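Local coordinates for FrnE protein (Deinococcus radiodurans, PDB 5CO3), which probably acts as a cytoplasmic disulfide oxidoreductase, exchanging thiols and disulfides through a DsbA-like thioredoxin domain, at residues C22-C25 / Y26-K29; R30-E33 / S34-Q38; G204-A207 / P208-L212. All blocks are in the same frame, centred on the assembly; numbering follows the deposited sequence.

Three local contacts trace how a thioredoxin-type active-site helix is built and held. Interaction 1 holds the CPWC motif and the first turns of helix 23-38; interaction 2 continues the same helix without a break, its centre about 13 Å from that of interaction 1. Interaction 3, the start of helix 208-222, comes from the far end of the domain sequence yet packs beside both. Its centre lies about 12 Å from that of interaction 1, where A205 CB rests 3.5 Å from W24 O, and about 8 Å from that of interaction 2, where A35 CB sits 3.4 Å from P208 O. The CPWC end of the helix thus meets the loop 204-207, and its later turns meet helix 208-222.

Interaction 1: C22-C25 / Y26-K29; sequences CPWC and YIGK
W24 and I27 run side by side off the same flank of the helix, their ends pointing the same way. The I27 branch that makes the nearest approach is CD1, which meets the indole obliquely on its six-membered part, 3.7 Å from W24 CE3. CG2, the shorter branch, settles against the same rim, with I27 CG2 4.0 Å from W24 CE3. For the indole, a chi1 of -75° sets CG beside the backbone N, which lays the CE3-CZ3 side of the six-membered ring alongside the isoleucine three residues on.

On another flank Y26 has CG turned anti to its own N (chi1 -151°), which carries the phenol away from the motif and lets its hydroxyl hydrogen-bond E130. K29, likewise turned, sends its ammonium into salt bridges with E33, D126 and E130. Beneath these side chains the backbone winds up: G28 N donates to W24 O at 2.7 Å and K29 N to C25 O at 2.9 Å, whereas the P23 carbonyl receives weak bonds from the nitrogens of Y26 and I27. The two thiols sit at the start of this winding, C22 SG 3.8 Å from C25 SG, unbonded here although a disulfide between them has been seen in another crystal of the protein.

Helix 78-93 meets the flank of W24 and I27 through M88, T91 and A92. Helix 125-137 covers Y26 and K29, V191 touches C25, and helix 23-38 itself links the parallel strands 12-18 and 45-51.

Interaction 2: R30-E33 / S34-Q38; sequences RRFE and SALGQ
The phenyl ring of F32 meets L36 one turn further along the helix, and a single methyl makes the approach: L36 CD2 comes in obliquely, 3.9 Å from F32 CE2. Both side chains leave the helix with CG anti to the backbone N (F32 chi1 174°, L36 chi1 -168°), which sets each CG beside its own carbonyl carbon and lets the two meet at a slant. V47 of strand 45-51 and L211 of helix 208-222 also touch the F32 side chain, while V45 touches L36.

Among the other flat groups, the R30 guanidinium forms a salt bridge with E130 and a hydrogen bond to E95 O, and R30 NE lies in a long salt bridge, 3.8 Å, to E33 OE1. K29 holds the E33 carboxylate through OE2. Q38 folds its amide back along the helix, where its NE2 makes weak bonds to S34 O and, at 3.1 Å, to S34 OG.

Four regular backbone bonds carry the turn. S34 N, the first donor, lies 2.9 Å from R30 O, and the last, G37 N, is 3.0 Å from E33 O. A35 touches L211, and its small side chain is consistent with the close approach of helix 208-222.

Apolar residues thus turn toward the sheet and helix 208-222, while R30 and E33 lie on another flank and R31 reaches E95 and, weakly, A205 O, as in an amphipathic crossover helix of the beta-alpha-beta unit in a thioredoxin fold.

Interaction 3: G204-A207 / P208-L212; sequences GAQA and PETLL
Q206 reaches over T210 just where the loop gives way to helix 208-222. Its CB begins the contact, 4.1 Å from T210 CG2, and the chain then bends at CG, with chi2 at -138°, to bring the amide across the threonine. CD stays over the same methyl; beyond it OE1 draws in to 3.4 Å from T210 CG2. That oxygen also accepts a hydrogen bond from a water 2.6 Å away, and the water lies an equal 2.6 Å from T210 OG1, bridging the two side chains. NE2, the other tip atom, hydrogen-bonds S203 O, which helps fix which way round the amide lies.

An alanine in place of T210 would remove both the hydroxyl and the methyl, and would probably leave the bridging water without one of its partners and the Q206 amide less firmly seated.

The backbone completes the start of the helix. L211 N lies in the carbonyl plane of A207 and donates to its O at 3.2 Å, while T210 N gives the same oxygen a weaker bond. On the other flank E209 OE1 sits 3.4 Å from A207 CB.

With A207 as N-cap and P208 following it, this is a helix N-terminus whose first turn holds a proline, a residue with no N-H to satisfy. In the thioredoxin-type domain it places P208 and L211 against helix 23-38.

Interaction 1: C22-C25 / Y26-K29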
# COMPACT_ATOMS: atom_id res chain seq x y z
N CYS A 22 3.15 7.85 2.37
CA CYS A 22 4.04 7.24 3.36
C CYS A 22 5.27 6.60 2.71
O CYS A 22 5.14 5.66 1.94
CB CYS A 22 3.30 6.19 4.19
SG CYS A 22 4.33 5.40 5.44
N PRO A 23 6.47 7.14 2.98
CA PRO A 23 7.67 6.58 2.34
C PRO A 23 7.90 5.13 2.75
O PRO A 23 8.48 4.39 1.96
CB PRO A 23 8.79 7.49 2.83
CG PRO A 23 8.07 8.80 3.19
CD PRO A 23 6.77 8.34 3.79
N TRP A 24 7.43 4.74 3.93
CA TRP A 24 7.65 3.37 4.39
C TRP A 24 6.77 2.41 3.60
O TRP A 24 7.10 1.23 3.47
CB TRP A 24 7.40 3.24 5.89
CG TRP A 24 8.53 3.82 6.68
CD1 TRP A 24 8.52 4.98 7.39
CD2 TRP A 24 9.85 3.28 6.81
NE1 TRP A 24 9.75 5.20 7.96
CE2 TRP A 24 10.58 4.16 7.63
CE3 TRP A 24 10.48 2.12 6.33
CZ2 TRP A 24 11.92 3.93 7.97
CZ3 TRP A 24 11.81 1.90 6.67
CH2 TRP A 24 12.51 2.80 7.48
N CYS A 25 5.69 2.91 3.02
CA CYS A 25 4.83 2.05 2.23
C CYS A 25 5.49 1.63 0.92
O CYS A 25 5.28 0.51 0.45
CB CYS A 25 3.49 2.74 1.96
SG CYS A 25 2.42 2.76 3.40
N TYR A 26 6.27 2.52 0.31
CA TYR A 26 6.97 2.16 -0.91
C TYR A 26 8.07 1.15 -0.57
O TYR A 26 8.21 0.12 -1.23
CB TYR A 26 7.55 3.41 -1.58
CG TYR A 26 7.68 3.33 -3.08
CD1 TYR A 26 7.47 2.14 -3.78
CD2 TYR A 26 7.99 4.48 -3.80
CE1 TYR A 26 7.60 2.10 -5.17
CE2 TYR A 26 8.12 4.45 -5.17
CZ TYR A 26 7.93 3.27 -5.85
OH TYR A 26 8.06 3.26 -7.21
N ILE A 27 8.83 1.45 0.49
CA ILE A 27 9.83 0.51 1.01
C ILE A 27 9.21 -0.85 1.30
O ILE A 27 9.76 -1.90 0.92
CB ILE A 27 10.51 1.07 2.27
CG1 ILE A 27 11.46 2.20 1.87
CG2 ILE A 27 11.25 -0.04 3.06
CD1 ILE A 27 11.82 3.18 3.00
N GLY A 28 8.05 -0.84 1.96
CA GLY A 28 7.36 -2.07 2.31
C GLY A 28 6.86 -2.84 1.10
O GLY A 28 6.81 -4.08 1.10
N LYS A 29 6.46 -2.10 0.06
CA LYS A 29 6.01 -2.73 -1.17
C LYS A 29 7.18 -3.49 -1.81
O LYS A 29 7.00 -4.63 -2.27
CB LYS A 29 5.44 -1.69 -2.13
CG LYS A 29 4.86 -2.26 -3.44
CD LYS A 29 4.22 -1.14 -4.28
CE LYS A 29 3.35 -1.69 -5.41
NZ LYS A 29 4.16 -2.36 -6.46

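Interaction 2: R30-E33 / S34-Q38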
# COMPACT_ATOMS: atom_id res chain seq x y z
N ARG A 30 8.35 -2.88 -1.82
CA ARG A 30 9.54 -3.55 -2.37
C ARG A 30 9.92 -4.77 -1.54
O ARG A 30 10.24 -5.84 -2.09
CB ARG A 30 10.72 -2.58 -2.46
CG ARG A 30 10.62 -1.57 -3.61
CD ARG A 30 10.76 -2.26 -4.97
NE ARG A 30 10.20 -1.42 -6.03
CZ ARG A 30 10.90 -0.56 -6.76
NH1 ARG A 30 12.21 -0.44 -6.58
NH2 ARG A 30 10.30 0.18 -7.69
N ARG A 31 9.89 -4.64 -0.22
CA ARG A 31 10.27 -5.77 0.64
C ARG A 31 9.28 -6.91 0.51
O ARG A 31 9.69 -8.08 0.50
CB ARG A 31 10.39 -5.32 2.10
CG ARG A 31 11.53 -4.34 2.31
CD ARG A 31 11.68 -3.90 3.74
NE ARG A 31 12.85 -3.04 3.89
CZ ARG A 31 13.26 -2.54 5.05
NH1 ARG A 31 12.60 -2.82 6.16
NH2 ARG A 31 14.34 -1.77 5.10
N PHE A 32 8.00 -6.59 0.37
CA PHE A 32 7.00 -7.63 0.14
C PHE A 32 7.23 -8.30 -1.22
O PHE A 32 7.10 -9.52 -1.35
CB PHE A 32 5.58 -7.06 0.21
CG PHE A 32 4.53 -8.07 -0.18
CD1 PHE A 32 4.18 -9.09 0.69
CD2 PHE A 32 3.92 -8.01 -1.42
CE1 PHE A 32 3.22 -10.04 0.33
CE2 PHE A 32 2.97 -8.95 -1.79
CZ PHE A 32 2.62 -9.97 -0.91
N GLU A 33 7.58 -7.50 -2.23
CA GLU A 33 7.83 -8.04 -3.56
C GLU A 33 9.06 -8.96 -3.55
O GLU A 33 9.07 -10.00 -4.23
CB GLU A 33 7.98 -6.89 -4.57
CG GLU A 33 6.62 -6.33 -4.99
CD GLU A 33 6.69 -4.98 -5.68
OE1 GLU A 33 7.79 -4.41 -5.79
OE2 GLU A 33 5.62 -4.50 -6.11
N SER A 34 10.08 -8.62 -2.75
CA SER A 34 11.24 -9.51 -2.57
C SER A 34 10.81 -10.84 -1.93
O SER A 34 11.25 -11.92 -2.36
CB SER A 34 12.31 -8.84 -1.71
OG SER A 34 13.43 -9.68 -1.47
N ALA A 35 9.96 -10.77 -0.91
CA ALA A 35 9.49 -11.97 -0.22
C ALA A 35 8.71 -12.88 -1.17
O ALA A 35 8.87 -14.11 -1.18
CB ALA A 35 8.63 -11.59 0.98
N LEU A 36 7.85 -12.25 -1.97
CA LEU A 36 6.99 -12.94 -2.93
C LEU A 36 7.84 -13.66 -3.98
O LEU A 36 7.59 -14.82 -4.34
CB LEU A 36 6.04 -11.92 -3.57
CG LEU A 36 4.87 -12.44 -4.40
CD1 LEU A 36 4.07 -13.49 -3.63
CD2 LEU A 36 3.97 -11.28 -4.81
N GLY A 37 8.89 -12.98 -4.44
CA GLY A 37 9.85 -13.57 -5.36
C GLY A 37 10.52 -14.82 -4.82
O GLY A 37 10.80 -15.75 -5.58
N GLN A 38 10.78 -14.87 -3.51
CA GLN A 38 11.42 -16.05 -2.91
C GLN A 38 10.42 -17.14 -2.51
O GLN A 38 10.80 -18.23 -2.08
CB GLN A 38 12.22 -15.63 -1.68
CG GLN A 38 13.25 -14.56 -1.97
CD GLN A 38 13.86 -13.99 -0.70
OE1 GLN A 38 14.31 -14.74 0.17
NE2 GLN A 38 13.88 -12.66 -0.59

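Interaction 3: G204-A207 / P208-L212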
# COMPACT_ATOMS: atom_id res chain seq x y z
N GLY A 204 4.03 -2.53 9.74
CA GLY A 204 5.20 -1.80 9.28
C GLY A 204 5.90 -2.48 8.13
O GLY A 204 5.52 -3.59 7.74
N ALA A 205 6.93 -1.82 7.59
CA ALA A 205 7.70 -2.34 6.47
C ALA A 205 8.77 -3.32 6.93
O ALA A 205 9.96 -2.99 6.97
CB ALA A 205 8.34 -1.19 5.69
N GLN A 206 8.34 -4.52 7.28
CA GLN A 206 9.24 -5.52 7.84
C GLN A 206 10.12 -6.19 6.79
O GLN A 206 9.86 -6.09 5.58
CB GLN A 206 8.45 -6.57 8.62
CG GLN A 206 7.62 -5.95 9.73
CD GLN A 206 7.64 -6.74 11.03
OE1 GLN A 206 8.49 -7.61 11.24
NE2 GLN A 206 6.70 -6.43 11.91
N ALA A 207 11.15 -6.87 7.26
CA ALA A 207 12.11 -7.55 6.39
C ALA A 207 11.43 -8.55 5.48
O ALA A 207 10.41 -9.13 5.85
CB ALA A 207 13.19 -8.25 7.23
N PRO A 208 11.97 -8.75 4.27
CA PRO A 208 11.42 -9.76 3.37
C PRO A 208 11.35 -11.13 4.05
O PRO A 208 10.36 -11.83 3.87
CB PRO A 208 12.41 -9.78 2.20
CG PRO A 208 13.05 -8.46 2.22
CD PRO A 208 13.10 -8.02 3.65
N GLU A 209 12.37 -11.47 4.84
CA GLU A 209 12.42 -12.75 5.54
C GLU A 209 11.17 -12.96 6.40
O GLU A 209 10.62 -14.05 6.44
CB GLU A 209 13.68 -12.85 6.41
CG GLU A 209 14.99 -12.94 5.62
CD GLU A 209 15.49 -11.59 5.12
OE1 GLU A 209 14.88 -10.54 5.44
OE2 GLU A 209 16.51 -11.58 4.39
N THR A 210 10.74 -11.90 7.08
CA THR A 210 9.55 -11.92 7.92
C THR A 210 8.26 -12.15 7.12
O THR A 210 7.43 -12.99 7.47
CB THR A 210 9.42 -10.60 8.72
OG1 THR A 210 10.57 -10.45 9.57
CG2 THR A 210 8.17 -10.60 9.57
N LEU A 211 8.11 -11.39 6.04
CA LEU A 211 6.96 -11.56 5.15
C LEU A 211 6.98 -12.93 4.45
O LEU A 211 5.94 -13.56 4.30
CB LEU A 211 6.92 -10.42 4.13
CG LEU A 211 6.53 -9.06 4.73
CD1 LEU A 211 6.87 -7.94 3.76
CD2 LEU A 211 5.04 -9.04 5.08
N LEU A 212 8.16 -13.39 4.03
CA LEU A 212 8.29 -14.74 3.46
C LEU A 212 7.91 -15.81 4.49
O LEU A 212 7.27 -16.80 4.17
CB LEU A 212 9.72 -14.98 2.96
CG LEU A 212 10.07 -16.38 2.43
CD1 LEU A 212 9.19 -16.74 1.25
CD2 LEU A 212 11.54 -16.44 2.03
O HOH W 1 10.94 -8.05 10.54